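Local coordinates for peptide ABC transporter, peptide-binding protein (Thermus thermophilus, PDB 2D5W) that binds oligopeptides, here a pentapeptide, and probably hands them to an ABC transporter for uptake into the cell, at residues 4-16 with 264-276. Residues are numbered along the deposited sequence; the frame is centred on the assembly and turned at random.
Sequences QDNSLVIGASQEP and GGSIDATSSVSLT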
# COMPACT_ATOMS: atom_id res chain seq x y z
N GLN A 4 -30.22 1.45 14.15
CA GLN A 4 -31.53 1.87 13.67
C GLN A 4 -31.84 1.26 12.30
O GLN A 4 -32.78 0.48 12.17
CB GLN A 4 -31.58 3.40 13.57
CG GLN A 4 -32.92 3.95 13.11
CD GLN A 4 -34.02 3.73 14.13
OE1 GLN A 4 -34.31 2.60 14.51
NE2 GLN A 4 -34.64 4.82 14.57
N ASP A 5 -31.06 1.63 11.30
CA ASP A 5 -31.26 1.12 9.95
C ASP A 5 -30.29 -0.01 9.62
O ASP A 5 -30.24 -0.49 8.49
CB ASP A 5 -31.10 2.25 8.93
CG ASP A 5 -29.74 2.91 8.98
OD1 ASP A 5 -29.49 3.84 8.19
OD2 ASP A 5 -28.91 2.49 9.82
N ASN A 6 -29.52 -0.42 10.62
CA ASN A 6 -28.55 -1.50 10.47
C ASN A 6 -27.52 -1.21 9.38
O ASN A 6 -27.35 -1.99 8.44
CB ASN A 6 -29.30 -2.80 10.16
CG ASN A 6 -28.50 -4.03 10.54
OD1 ASN A 6 -27.40 -3.92 11.08
ND2 ASN A 6 -29.05 -5.20 10.26
N SER A 7 -26.84 -0.08 9.52
CA SER A 7 -25.83 0.33 8.56
C SER A 7 -24.51 0.69 9.24
O SER A 7 -24.43 0.80 10.47
CB SER A 7 -26.32 1.53 7.76
OG SER A 7 -26.54 2.65 8.60
N LEU A 8 -23.48 0.87 8.42
CA LEU A 8 -22.14 1.21 8.89
C LEU A 8 -21.53 2.33 8.05
O LEU A 8 -21.27 2.14 6.86
CB LEU A 8 -21.24 -0.03 8.82
CG LEU A 8 -19.74 0.17 9.06
CD1 LEU A 8 -19.51 0.68 10.47
CD2 LEU A 8 -19.02 -1.15 8.85
N VAL A 9 -21.32 3.49 8.67
CA VAL A 9 -20.73 4.62 7.97
C VAL A 9 -19.27 4.74 8.41
O VAL A 9 -18.97 4.89 9.60
CB VAL A 9 -21.47 5.94 8.30
CG1 VAL A 9 -20.77 7.12 7.64
CG2 VAL A 9 -22.91 5.85 7.83
N ILE A 10 -18.37 4.65 7.43
CA ILE A 10 -16.93 4.72 7.68
C ILE A 10 -16.35 6.00 7.10
O ILE A 10 -16.59 6.32 5.93
CB ILE A 10 -16.23 3.50 7.04
CG1 ILE A 10 -16.80 2.21 7.63
CG2 ILE A 10 -14.73 3.58 7.27
CD1 ILE A 10 -16.35 0.94 6.92
N GLY A 11 -15.59 6.72 7.91
CA GLY A 11 -14.98 7.96 7.45
C GLY A 11 -13.55 7.77 6.99
O GLY A 11 -12.75 7.11 7.65
N ALA A 12 -13.23 8.38 5.85
CA ALA A 12 -11.88 8.30 5.27
C ALA A 12 -11.46 9.66 4.74
O ALA A 12 -12.30 10.48 4.36
CB ALA A 12 -11.86 7.27 4.14
N SER A 13 -10.15 9.90 4.70
CA SER A 13 -9.63 11.18 4.22
C SER A 13 -9.04 11.10 2.80
O SER A 13 -8.52 12.09 2.29
CB SER A 13 -8.57 11.72 5.18
OG SER A 13 -7.48 10.82 5.29
N GLN A 14 -9.13 9.92 2.19
CA GLN A 14 -8.63 9.72 0.83
C GLN A 14 -9.65 8.87 0.10
O GLN A 14 -10.33 8.04 0.71
CB GLN A 14 -7.27 9.03 0.85
CG GLN A 14 -6.19 9.89 1.48
CD GLN A 14 -4.84 9.22 1.56
OE1 GLN A 14 -4.55 8.29 0.80
NE2 GLN A 14 -4.01 9.69 2.47
N GLU A 15 -9.77 9.07 -1.21
CA GLU A 15 -10.73 8.35 -2.02
C GLU A 15 -10.04 7.58 -3.15
O GLU A 15 -9.10 8.08 -3.76
CB GLU A 15 -11.74 9.34 -2.61
CG GLU A 15 -12.88 8.71 -3.40
CD GLU A 15 -13.93 9.73 -3.81
OE1 GLU A 15 -13.88 10.88 -3.32
OE2 GLU A 15 -14.82 9.38 -4.62
N PRO A 16 -10.51 6.36 -3.44
CA PRO A 16 -9.88 5.59 -4.53
C PRO A 16 -10.03 6.34 -5.86
O PRO A 16 -11.07 6.93 -6.13
CB PRO A 16 -10.68 4.29 -4.54
CG PRO A 16 -11.18 4.17 -3.14
CD PRO A 16 -11.56 5.58 -2.78
N GLY A 264 -18.61 14.84 15.59
CA GLY A 264 -20.04 15.09 15.49
C GLY A 264 -20.96 13.90 15.72
O GLY A 264 -22.13 14.09 16.09
N GLY A 265 -20.47 12.69 15.47
CA GLY A 265 -21.27 11.51 15.71
C GLY A 265 -21.96 10.80 14.56
O GLY A 265 -22.52 9.73 14.77
N SER A 266 -21.92 11.36 13.35
CA SER A 266 -22.60 10.72 12.22
C SER A 266 -21.78 9.60 11.58
O SER A 266 -22.29 8.86 10.73
CB SER A 266 -22.97 11.75 11.16
OG SER A 266 -21.83 12.30 10.53
N ILE A 267 -20.53 9.47 11.99
CA ILE A 267 -19.64 8.43 11.45
C ILE A 267 -19.46 7.32 12.48
O ILE A 267 -19.04 7.57 13.62
CB ILE A 267 -18.29 9.06 11.04
CG1 ILE A 267 -18.53 10.01 9.86
CG2 ILE A 267 -17.28 7.98 10.69
CD1 ILE A 267 -17.34 10.88 9.50
N ASP A 268 -19.78 6.09 12.09
CA ASP A 268 -19.69 4.95 13.00
C ASP A 268 -18.28 4.47 13.30
O ASP A 268 -18.00 4.03 14.42
CB ASP A 268 -20.49 3.78 12.44
CG ASP A 268 -21.96 4.11 12.25
OD1 ASP A 268 -22.59 4.59 13.22
OD2 ASP A 268 -22.48 3.89 11.14
N ALA A 269 -17.40 4.53 12.31
CA ALA A 269 -16.03 4.07 12.49
C ALA A 269 -15.12 4.75 11.49
O ALA A 269 -15.58 5.23 10.46
CB ALA A 269 -15.96 2.55 12.29
N THR A 270 -13.83 4.78 11.79
CA THR A 270 -12.89 5.39 10.87
C THR A 270 -12.06 4.34 10.15
O THR A 270 -11.82 3.24 10.64
CB THR A 270 -11.97 6.40 11.58
OG1 THR A 270 -11.33 5.76 12.69
CG2 THR A 270 -12.76 7.61 12.05
N SER A 271 -11.63 4.72 8.95
CA SER A 271 -10.81 3.90 8.07
C SER A 271 -9.36 3.91 8.54
O SER A 271 -8.99 4.71 9.40
CB SER A 271 -10.91 4.48 6.65
OG SER A 271 -9.92 3.97 5.77
N SER A 272 -8.55 3.03 7.97
CA SER A 272 -7.13 3.02 8.29
C SER A 272 -6.52 4.26 7.61
O SER A 272 -5.39 4.64 7.90
CB SER A 272 -6.45 1.75 7.76
OG SER A 272 -6.46 1.71 6.34
N VAL A 273 -7.27 4.86 6.69
CA VAL A 273 -6.83 6.07 6.00
C VAL A 273 -7.83 7.17 6.36
O VAL A 273 -8.76 7.47 5.61
CB VAL A 273 -6.79 5.88 4.47
CG1 VAL A 273 -6.20 7.11 3.81
CG2 VAL A 273 -5.97 4.65 4.12
N SER A 274 -7.62 7.76 7.53
CA SER A 274 -8.53 8.79 8.02
C SER A 274 -7.81 9.88 8.81
O SER A 274 -7.22 10.78 8.22
CB SER A 274 -9.62 8.13 8.88
OG SER A 274 -9.07 7.34 9.92
N LEU A 275 -7.85 9.78 10.13
CA LEU A 275 -7.22 10.75 11.02
C LEU A 275 -5.77 10.41 11.30
O LEU A 275 -5.38 9.24 11.24
CB LEU A 275 -7.98 10.80 12.35
CG LEU A 275 -9.48 11.04 12.28
CD1 LEU A 275 -10.08 10.95 13.68
CD2 LEU A 275 -9.77 12.39 11.65
N THR A 276 -4.97 11.42 11.60
CA THR A 276 -3.58 11.18 11.91
C THR A 276 -3.42 11.01 13.42
O THR A 276 -4.33 11.33 14.19
CB THR A 276 -2.68 12.31 11.35
OG1 THR A 276 -3.14 13.58 11.81
CG2 THR A 276 -2.72 12.29 9.83
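D268 meets the edge of strand 7-12 with its carboxylate, just before the short strand 269-270, which runs parallel to 7-12. Its CB touches V9 O and L8 CD1. CG lies beside the backbone N (chi1 -59°), 3.7 Å from V9 N, which brings OD2 to V9. OD2 takes the N-H of V9 through its anti lone pair, V9 N to D268 OD2 being 2.8 Å in a nearly straight bond. OD1 forms a salt bridge with R557. With an alanine here, V9 N would probably lose its acceptor and R557 this carboxylate partner.

Backbone bonds continue the pairing. A269 N reaches V9 O at 3.2 Å, and G11 N reaches A269 O at 3.0 Å. S271 N then binds G11 O at 2.9 Å. I267 CG2 lies 3.5 Å from G11 N. A CB at G11 would be tight against I267 CD1.

Beyond the strands, S13 N binds V273 O, and S13 OG gives a hydrogen bond to S274 O. V273 CG1 presses on the extended Q14 side chain, 3.4 Å from Q14 CD. Q14 OE1 is hydrogen-bonded to S443 OG, and Q14 NE2 to the backbone of the bound peptide. V273 packs on a basic side chain of the peptide. Strand 269-270 is the outermost strand beside 7-12 in a five-stranded mixed sheet, and the residues that follow both strands reach the bound peptide, consistent with a family 5 solute-binding protein.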